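PDB 6U9J: heme utilization carrier protein from Escherichia coli O157:H7, which probably binds heme in the cytosol and carries it within the heme-utilization pathway, with a likely link to anaerobic heme degradation. Local coordinates for residues Glu28-Arg31 against Ser35-Val38; Ala105-Lys110 against Thr116-Phe121. All coordinates share one frame; numbering follows the deposited sequence.

Contact 1: Glu28-Arg31 against Ser35-Val38; sequences EVVR and SSTV
Val38 lays its CG1 methyl over one face of the Arg31 guanidinium, 3.8 Å from NH2, the two side chains crossing at about a right angle. Although Arg31 leaves the backbone heading away from the strand, its chain runs extended from CG to NE and brings the flat group to the valine, a van der Waals contact of a methyl with the guanidinium face. The other branch of Val38, CG2, meets Val30 CG1 at 4.2 Å. That same Val30 methyl, set anti to the backbone N (chi1 163°), also rests 4.1 Å from Ser36 CB.

The direct polar link is made by Ser36, whose OG donates to Val30 O at 2.7 Å. The hydroxyl sits between its own backbone N and carbonyl carbon (chi1 66°) and approaches the helical carbonyl tilted 28° from its plane. A water donates both to Arg31 O (2.8 Å) and to Ser36 OG (3.2 Å). At the C-terminal end of helix 26-31 the serine OG thus donates to one carbonyl and accepts from the water that donates to the next.

Behind the contact, Leu15 of helix 15-22 touches Val30, and Val29 packs on Val18 and Ala19 of that helix. Strand 36-40 forms one edge of the six-stranded sheet, next to strand 103-111, with helix 26-31 against the sheet's face.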
loop_
_atom_site.group_PDB
_atom_site.type_symbol
_atom_site.label_atom_id
_atom_site.label_comp_id
_atom_site.label_asym_id
_atom_site.label_seq_id
_atom_site.Cartn_x
_atom_site.Cartn_y
_atom_site.Cartn_z
ATOM N N GLU A 28 -21.425 -0.476 -6.235
ATOM C CA GLU A 28 -22.880 -0.384 -6.198
ATOM C C GLU A 28 -23.366 0.257 -4.901
ATOM O O GLU A 28 -24.327 1.030 -4.916
ATOM C CB GLU A 28 -23.513 -1.761 -6.391
ATOM C CG GLU A 28 -24.989 -1.684 -6.763
ATOM C CD GLU A 28 -25.210 -1.056 -8.132
ATOM O OE1 GLU A 28 -26.218 -0.334 -8.304
ATOM O OE2 GLU A 28 -24.370 -1.275 -9.033
ATOM N N VAL A 29 -22.703 -0.028 -3.779
ATOM C CA VAL A 29 -23.040 0.654 -2.528
ATOM C C VAL A 29 -22.796 2.152 -2.659
ATOM O O VAL A 29 -23.640 2.976 -2.291
ATOM C CB VAL A 29 -22.236 0.063 -1.360
ATOM C CG1 VAL A 29 -22.423 0.907 -0.088
ATOM C CG2 VAL A 29 -22.632 -1.384 -1.128
ATOM N N VAL A 30 -21.632 2.527 -3.194
ATOM C CA VAL A 30 -21.293 3.942 -3.279
ATOM C C VAL A 30 -22.290 4.688 -4.159
ATOM O O VAL A 30 -22.648 5.836 -3.874
ATOM C CB VAL A 30 -19.844 4.103 -3.776
ATOM C CG1 VAL A 30 -19.603 5.518 -4.258
ATOM C CG2 VAL A 30 -18.880 3.754 -2.640
ATOM N N ARG A 31 -22.739 4.058 -5.249
ATOM C CA ARG A 31 -23.709 4.697 -6.135
ATOM C C ARG A 31 -24.999 5.036 -5.410
ATOM O O ARG A 31 -25.660 6.022 -5.749
ATOM C CB ARG A 31 -24.028 3.784 -7.314
ATOM C CG ARG A 31 -22.923 3.641 -8.324
ATOM C CD ARG A 31 -23.454 2.894 -9.533
ATOM N NE ARG A 31 -22.410 2.598 -10.501
ATOM C CZ ARG A 31 -21.988 3.449 -11.430
ATOM N NH1 ARG A 31 -21.037 3.080 -12.273
ATOM N NH2 ARG A 31 -22.517 4.665 -11.515
ATOM N N SER A 35 -24.829 10.993 -0.774
ATOM C CA SER A 35 -23.918 12.067 -1.172
ATOM C C SER A 35 -22.687 11.462 -1.849
ATOM O O SER A 35 -21.629 11.333 -1.220
ATOM C CB SER A 35 -23.528 12.912 0.029
ATOM O OG SER A 35 -22.703 13.993 -0.364
ATOM N N SER A 36 -22.825 11.114 -3.131
ATOM C CA SER A 36 -21.699 10.611 -3.902
ATOM C C SER A 36 -21.787 11.080 -5.347
ATOM O O SER A 36 -22.873 11.199 -5.918
ATOM C CB SER A 36 -21.619 9.079 -3.874
ATOM O OG SER A 36 -22.726 8.494 -4.541
ATOM N N THR A 37 -20.615 11.294 -5.947
ATOM C CA THR A 37 -20.459 11.610 -7.364
ATOM C C THR A 37 -19.571 10.533 -7.964
ATOM O O THR A 37 -18.463 10.311 -7.475
ATOM C CB THR A 37 -19.825 12.995 -7.543
ATOM O OG1 THR A 37 -20.670 13.984 -6.941
ATOM C CG2 THR A 37 -19.632 13.334 -9.021
ATOM N N VAL A 38 -20.061 9.842 -8.991
ATOM C CA VAL A 38 -19.335 8.741 -9.619
ATOM C C VAL A 38 -19.068 9.105 -11.072
ATOM O O VAL A 38 -19.992 9.490 -11.798
ATOM C CB VAL A 38 -20.120 7.420 -9.524
ATOM C CG1 VAL A 38 -19.355 6.291 -10.197
ATOM C CG2 VAL A 38 -20.414 7.083 -8.063
HETATM O O HOH W 1 -24.760 8.434 -6.966
#

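Contact 2: Ala105-Lys110 against Thr116-Phe121; sequences ALIERK and TASILF
Ala105 and Leu120 exchange a reciprocal pair of backbone hydrogen bonds, N to O at 2.9 Å each way, and Ile107 and Ser118 do the same. At Arg109 and Thr116 the ladder is less even: Thr116 N reaches Arg109 O at 2.9 Å, whereas the return bond from Arg109 N to Thr116 O stretches to 3.3 Å. On the face that also carries Ile107 and Leu120, a water hydrogen-bonds with Ser118 OG (3.0 Å) and donates to Ile107 O; Thr116 OG1 joins it in one of two conformers. Ser118 OG stands between its own backbone N and carbonyl carbon (chi1 63°), which turns it to this water.

This is a beta hairpin of strands 103-111 and 114-122 within the antiparallel sheet, with Leu106-Ile119 and Glu108-Ala117 as its non-hydrogen-bonded pairs. Leu106 and Ile119 lie side by side, CG to CG1 4.0 Å, on the face where Phe150, Ala154 and Leu157 of helix 144-157 pack on Leu106; Glu108 OE2 hydrogen-bonds to His151 NE2 there. On the other face Ile107 CD1 meets Leu120 CD2 at 3.7 Å, diagonally across the strands, beneath Val30. Farther along that face, Arg109 forms a salt bridge with Glu10.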
loop_
_atom_site.group_PDB
_atom_site.type_symbol
_atom_site.label_atom_id
_atom_site.label_comp_id
_atom_site.label_asym_id
_atom_site.label_seq_id
_atom_site.Cartn_x
_atom_site.Cartn_y
_atom_site.Cartn_z
ATOM N N ALA A 105 -15.040 7.766 -7.465
ATOM C CA ALA A 105 -16.138 8.381 -6.728
ATOM C C ALA A 105 -15.610 9.397 -5.732
ATOM O O ALA A 105 -14.583 9.178 -5.090
ATOM C CB ALA A 105 -16.984 7.338 -5.990
ATOM N N LEU A 106 -16.323 10.510 -5.602
ATOM C CA LEU A 106 -16.132 11.439 -4.499
ATOM C C LEU A 106 -17.279 11.223 -3.528
ATOM O O LEU A 106 -18.443 11.228 -3.937
ATOM C CB LEU A 106 -16.104 12.892 -4.978
ATOM C CG LEU A 106 -14.736 13.409 -5.455
ATOM C CD1 LEU A 106 -14.257 12.665 -6.689
ATOM C CD2 LEU A 106 -14.779 14.913 -5.723
ATOM N N ILE A 107 -16.945 10.998 -2.257
ATOM C CA ILE A 107 -17.918 10.621 -1.236
ATOM C C ILE A 107 -17.815 11.542 -0.031
ATOM O O ILE A 107 -16.721 11.839 0.448
ATOM C CB ILE A 107 -17.698 9.161 -0.790
ATOM C CG1 ILE A 107 -17.877 8.218 -1.979
ATOM C CG2 ILE A 107 -18.661 8.807 0.372
ATOM C CD1 ILE A 107 -17.260 6.847 -1.761
ATOM N N GLU A 108 -18.970 11.953 0.494
ATOM C CA GLU A 108 -19.047 12.606 1.794
ATOM C C GLU A 108 -20.024 11.824 2.652
ATOM O O GLU A 108 -21.128 11.508 2.202
ATOM C CB GLU A 108 -19.499 14.061 1.674
ATOM C CG GLU A 108 -18.518 14.924 0.898
ATOM C CD GLU A 108 -19.055 16.325 0.664
ATOM O OE1 GLU A 108 -19.550 16.595 -0.449
ATOM O OE2 GLU A 108 -18.988 17.150 1.601
ATOM N N ARG A 109 -19.601 11.477 3.860
ATOM C CA ARG A 109 -20.506 10.792 4.781
ATOM C C ARG A 109 -19.971 10.931 6.195
ATOM O O ARG A 109 -18.877 11.444 6.428
ATOM C CB ARG A 109 -20.659 9.314 4.404
ATOM C CG ARG A 109 -19.346 8.547 4.452
ATOM C CD ARG A 109 -19.537 7.084 4.076
ATOM N NE ARG A 109 -20.402 6.405 5.041
ATOM C CZ ARG A 109 -20.017 5.428 5.861
ATOM N NH1 ARG A 109 -20.894 4.893 6.702
ATOM N NH2 ARG A 109 -18.770 4.974 5.836
ATOM N N LYS A 110 -20.774 10.490 7.160
ATOM C CA LYS A 110 -20.264 10.356 8.511
ATOM C C LYS A 110 -19.784 8.932 8.751
ATOM O O LYS A 110 -20.439 7.966 8.345
ATOM C CB LYS A 110 -21.326 10.735 9.542
ATOM C CG LYS A 110 -21.452 12.240 9.723
ATOM C CD LYS A 110 -22.288 12.595 10.921
ATOM C CE LYS A 110 -22.479 14.094 10.994
ATOM N NZ LYS A 110 -21.340 14.769 11.670
ATOM N N THR A 116 -16.418 12.912 6.930
ATOM C CA THR A 116 -15.328 12.417 6.089
ATOM C C THR A 116 -15.579 12.810 4.648
ATOM O O THR A 116 -16.723 12.948 4.214
ATOM C CB THR A 116 -15.176 10.890 6.113
ATOM O OG1 THR A 116 -16.283 10.294 5.427
ATOM C CG2 THR A 116 -15.054 10.342 7.540
ATOM N N ALA A 117 -14.496 12.954 3.891
ATOM C CA ALA A 117 -14.585 13.268 2.476
ATOM C C ALA A 117 -13.491 12.469 1.799
ATOM O O ALA A 117 -12.330 12.568 2.200
ATOM C CB ALA A 117 -14.399 14.762 2.204
ATOM N N SER A 118 -13.872 11.636 0.841
ATOM C CA SER A 118 -12.927 10.687 0.278
ATOM C C SER A 118 -13.079 10.590 -1.230
ATOM O O SER A 118 -14.126 10.900 -1.805
ATOM C CB SER A 118 -13.117 9.292 0.893
ATOM O OG SER A 118 -14.398 8.777 0.602
ATOM N N ILE A 119 -11.995 10.144 -1.868
ATOM C CA ILE A 119 -11.977 9.784 -3.282
ATOM C C ILE A 119 -11.623 8.311 -3.372
ATOM O O ILE A 119 -10.600 7.891 -2.829
ATOM C CB ILE A 119 -10.970 10.637 -4.057
ATOM C CG1 ILE A 119 -11.317 12.107 -3.896
ATOM C CG2 ILE A 119 -10.909 10.227 -5.547
ATOM C CD1 ILE A 119 -10.239 13.033 -4.360
ATOM N N LEU A 120 -12.472 7.530 -4.030
ATOM C CA LEU A 120 -12.269 6.097 -4.200
ATOM C C LEU A 120 -11.996 5.818 -5.667
ATOM O O LEU A 120 -12.737 6.284 -6.539
ATOM C CB LEU A 120 -13.486 5.290 -3.746
ATOM C CG LEU A 120 -13.479 4.798 -2.303
ATOM C CD1 LEU A 120 -13.213 5.954 -1.357
ATOM C CD2 LEU A 120 -14.812 4.143 -1.987
ATOM N N PHE A 121 -10.946 5.049 -5.928
ATOM C CA PHE A 121 -10.617 4.594 -7.271
ATOM C C PHE A 121 -11.003 3.128 -7.364
ATOM O O PHE A 121 -10.565 2.323 -6.538
ATOM C CB PHE A 121 -9.123 4.767 -7.567
ATOM C CG PHE A 121 -8.638 6.193 -7.486
ATOM C CD1 PHE A 121 -8.351 6.778 -6.254
ATOM C CD2 PHE A 121 -8.453 6.948 -8.636
ATOM C CE1 PHE A 121 -7.903 8.083 -6.169
ATOM C CE2 PHE A 121 -8.001 8.242 -8.569
ATOM C CZ PHE A 121 -7.726 8.826 -7.334
HETATM O O HOH W 2 -16.124 9.711 2.846
#

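Overall arrangement
Both contacts reach the six-stranded sheet, where strand 36-40 borders strand 103-111 and two probable backbone hydrogen bonds join them, Thr37 O to Leu106 N and Ser35 O to Glu108 N. Contact 2 is largely buried near the centre of the chain and is held by a backbone ladder that loosens at its Arg109-Thr116 end. Contact 1, about 9 Å away between centres, is partly buried; there a helix meets an edge strand through a serine hydroxyl, a water and an exposed arginine laid against valine. Val30 ties the two together: its CG2 packs on Ile107 CD1 and its CG1 on Ala105 CB, bringing helix 26-31 onto one face of the hairpin, while helix 144-157 lies on the opposite face.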